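Non-reducing end beta-L-arabinofuranosidase (Bacteroides thetaiotaomicron, PDB 5MQO) is a glycoside hydrolase of family GH127 that probably cleaves sugar units such as aceric acid or beta-L-arabinofuranose from complex plant pectin. Local coordinates at residues 500-506 with 517-523. Residues are numbered along the deposited sequence; the frame is centred on the assembly and turned at random.
Sequences ELALVQE and VTLNKVP
L503 and L519 face each other as a non-hydrogen-bonded pair of an antiparallel beta hairpin, and their branched side chains share one face with L501 and V517. CD2 of L519 reaches both leucines across the strands, 4.1 Å from L503 CB and 4.2 Å from L501 CD2. L503 holds CG between its backbone N and carbonyl carbon (chi1 58°), and both its methyls sit 4.0 Å from V517 CG1; beta-branched V517 suits an extended strand. V504 and T518, whose side chains point to the opposite face, are joined through the backbone by two nearly straight bonds of 2.7 Å, V504 N to T518 O and T518 N to V504 O. N520 and K521 both stand against A502, a classic beta bulge in which A502 O receives N520 N and, weakly, K521 N; the small methyl of A502 leaves room for K521 CG, 4.2 Å from A502 CB. Exposed E500 and K521 cross obliquely, OE1 3.9 Å from CD, their opposite charges not touching. P523 CD lies 3.2 Å from E500 O and packs on L501 CB; an alanine here, without that ring, would probably open a gap beside L501. The apolar face meets F529 and F533 of strand 529-535, while strands 489-494 and 572-577 flank this GH127 middle-domain hairpin within an antiparallel sheet.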
loop_
_atom_site.group_PDB
_atom_site.type_symbol
_atom_site.label_atom_id
_atom_site.label_comp_id
_atom_site.label_asym_id
_atom_site.label_seq_id
_atom_site.Cartn_x
_atom_site.Cartn_y
_atom_site.Cartn_z
ATOM N N GLU A 500 28.013 8.379 10.425
ATOM C CA GLU A 500 26.775 8.926 9.884
ATOM C C GLU A 500 26.894 9.229 8.409
ATOM O O GLU A 500 27.941 9.639 7.926
ATOM C CB GLU A 500 26.377 10.236 10.570
ATOM C CG GLU A 500 25.371 10.100 11.703
ATOM C CD GLU A 500 24.641 11.408 12.026
ATOM O OE1 GLU A 500 24.781 12.417 11.274
ATOM O OE2 GLU A 500 23.908 11.412 13.049
ATOM N N LEU A 501 25.795 9.017 7.706
ATOM C CA LEU A 501 25.606 9.533 6.375
ATOM C C LEU A 501 24.266 10.198 6.464
ATOM O O LEU A 501 23.297 9.563 6.861
ATOM C CB LEU A 501 25.593 8.401 5.363
ATOM C CG LEU A 501 25.672 8.802 3.893
ATOM C CD1 LEU A 501 26.094 7.600 3.060
ATOM C CD2 LEU A 501 24.352 9.380 3.406
ATOM N N ALA A 502 24.210 11.483 6.149
ATOM C CA ALA A 502 22.947 12.209 6.193
ATOM C C ALA A 502 22.711 12.835 4.850
ATOM O O ALA A 502 23.648 13.335 4.246
ATOM C CB ALA A 502 22.983 13.273 7.261
ATOM N N LEU A 503 21.480 12.801 4.362
ATOM C CA LEU A 503 21.187 13.531 3.144
ATOM C C LEU A 503 19.836 14.244 3.206
ATOM O O LEU A 503 19.014 13.996 4.076
ATOM C CB LEU A 503 21.359 12.637 1.908
ATOM C CG LEU A 503 20.538 11.347 1.783
ATOM C CD1 LEU A 503 19.111 11.603 1.309
ATOM C CD2 LEU A 503 21.226 10.379 0.835
ATOM N N VAL A 504 19.664 15.184 2.298
ATOM C CA VAL A 504 18.469 16.001 2.227
ATOM C C VAL A 504 17.891 15.897 0.818
ATOM O O VAL A 504 18.597 16.122 -0.176
ATOM C CB VAL A 504 18.759 17.476 2.568
ATOM C CG1 VAL A 504 17.461 18.245 2.734
ATOM C CG2 VAL A 504 19.560 17.551 3.849
ATOM N N GLN A 505 16.605 15.557 0.754
ATOM C CA GLN A 505 15.892 15.376 -0.497
ATOM C C GLN A 505 14.942 16.541 -0.640
ATOM O O GLN A 505 14.134 16.775 0.255
ATOM C CB GLN A 505 15.117 14.054 -0.471
ATOM C CG GLN A 505 14.272 13.810 -1.735
ATOM C CD GLN A 505 14.058 12.338 -2.063
ATOM O OE1 GLN A 505 14.739 11.460 -1.548
ATOM N NE2 GLN A 505 13.140 12.075 -2.929
ATOM N N GLU A 506 15.044 17.272 -1.747
ATOM C CA GLU A 506 14.145 18.389 -2.005
ATOM C C GLU A 506 13.429 18.115 -3.304
ATOM O O GLU A 506 14.072 17.768 -4.289
ATOM C CB GLU A 506 14.924 19.688 -2.089
ATOM C CG GLU A 506 15.992 19.837 -1.002
ATOM C CD GLU A 506 16.583 21.238 -0.959
ATOM O OE1 GLU A 506 17.530 21.532 -1.733
ATOM O OE2 GLU A 506 16.071 22.045 -0.156
ATOM N N VAL A 517 18.911 15.505 -4.387
ATOM C CA VAL A 517 19.505 14.852 -3.234
ATOM C C VAL A 517 20.799 15.594 -2.906
ATOM O O VAL A 517 21.697 15.737 -3.743
ATOM C CB VAL A 517 19.724 13.337 -3.483
ATOM C CG1 VAL A 517 20.394 12.659 -2.288
ATOM C CG2 VAL A 517 18.373 12.684 -3.740
ATOM N N THR A 518 20.863 16.095 -1.683
ATOM C CA THR A 518 22.002 16.848 -1.211
ATOM C C THR A 518 22.619 16.041 -0.085
ATOM O O THR A 518 21.899 15.651 0.823
ATOM C CB THR A 518 21.557 18.220 -0.681
ATOM O OG1 THR A 518 20.720 18.873 -1.659
ATOM C CG2 THR A 518 22.763 19.073 -0.346
ATOM N N LEU A 519 23.935 15.816 -0.148
ATOM C CA LEU A 519 24.684 15.088 0.890
ATOM C C LEU A 519 25.256 15.965 1.985
ATOM O O LEU A 519 26.251 16.627 1.740
ATOM C CB LEU A 519 25.852 14.372 0.242
ATOM C CG LEU A 519 25.394 13.227 -0.641
ATOM C CD1 LEU A 519 26.475 12.948 -1.656
ATOM C CD2 LEU A 519 25.074 11.979 0.190
ATOM N N ASN A 520 24.664 15.948 3.186
ATOM C CA ASN A 520 25.170 16.761 4.310
ATOM C C ASN A 520 26.386 16.149 4.928
ATOM O O ASN A 520 27.414 16.767 4.930
ATOM C CB ASN A 520 24.148 16.953 5.417
ATOM C CG ASN A 520 22.949 17.756 4.987
ATOM O OD1 ASN A 520 21.911 17.692 5.644
ATOM N ND2 ASN A 520 23.060 18.502 3.889
ATOM N N LYS A 521 26.264 14.948 5.472
ATOM C CA LYS A 521 27.393 14.273 6.118
ATOM C C LYS A 521 27.702 13.014 5.354
ATOM O O LYS A 521 26.790 12.255 5.024
ATOM C CB LYS A 521 27.088 13.944 7.583
ATOM C CG LYS A 521 26.534 15.143 8.346
ATOM C CD LYS A 521 27.051 15.248 9.770
ATOM C CE LYS A 521 27.301 16.714 10.110
ATOM N NZ LYS A 521 27.728 16.871 11.526
ATOM N N VAL A 522 28.976 12.846 5.020
ATOM C CA VAL A 522 29.504 11.614 4.468
ATOM C C VAL A 522 30.572 11.236 5.448
ATOM O O VAL A 522 31.389 12.096 5.811
ATOM C CB VAL A 522 30.149 11.820 3.076
ATOM C CG1 VAL A 522 30.865 10.565 2.597
ATOM C CG2 VAL A 522 29.102 12.219 2.050
ATOM N N PRO A 523 30.589 9.965 5.893
ATOM C CA PRO A 523 31.717 9.596 6.765
ATOM C C PRO A 523 33.013 9.541 5.937
ATOM O O PRO A 523 32.976 9.142 4.759
ATOM C CB PRO A 523 31.314 8.232 7.324
ATOM C CG PRO A 523 30.169 7.749 6.475
ATOM C CD PRO A 523 29.787 8.797 5.485
#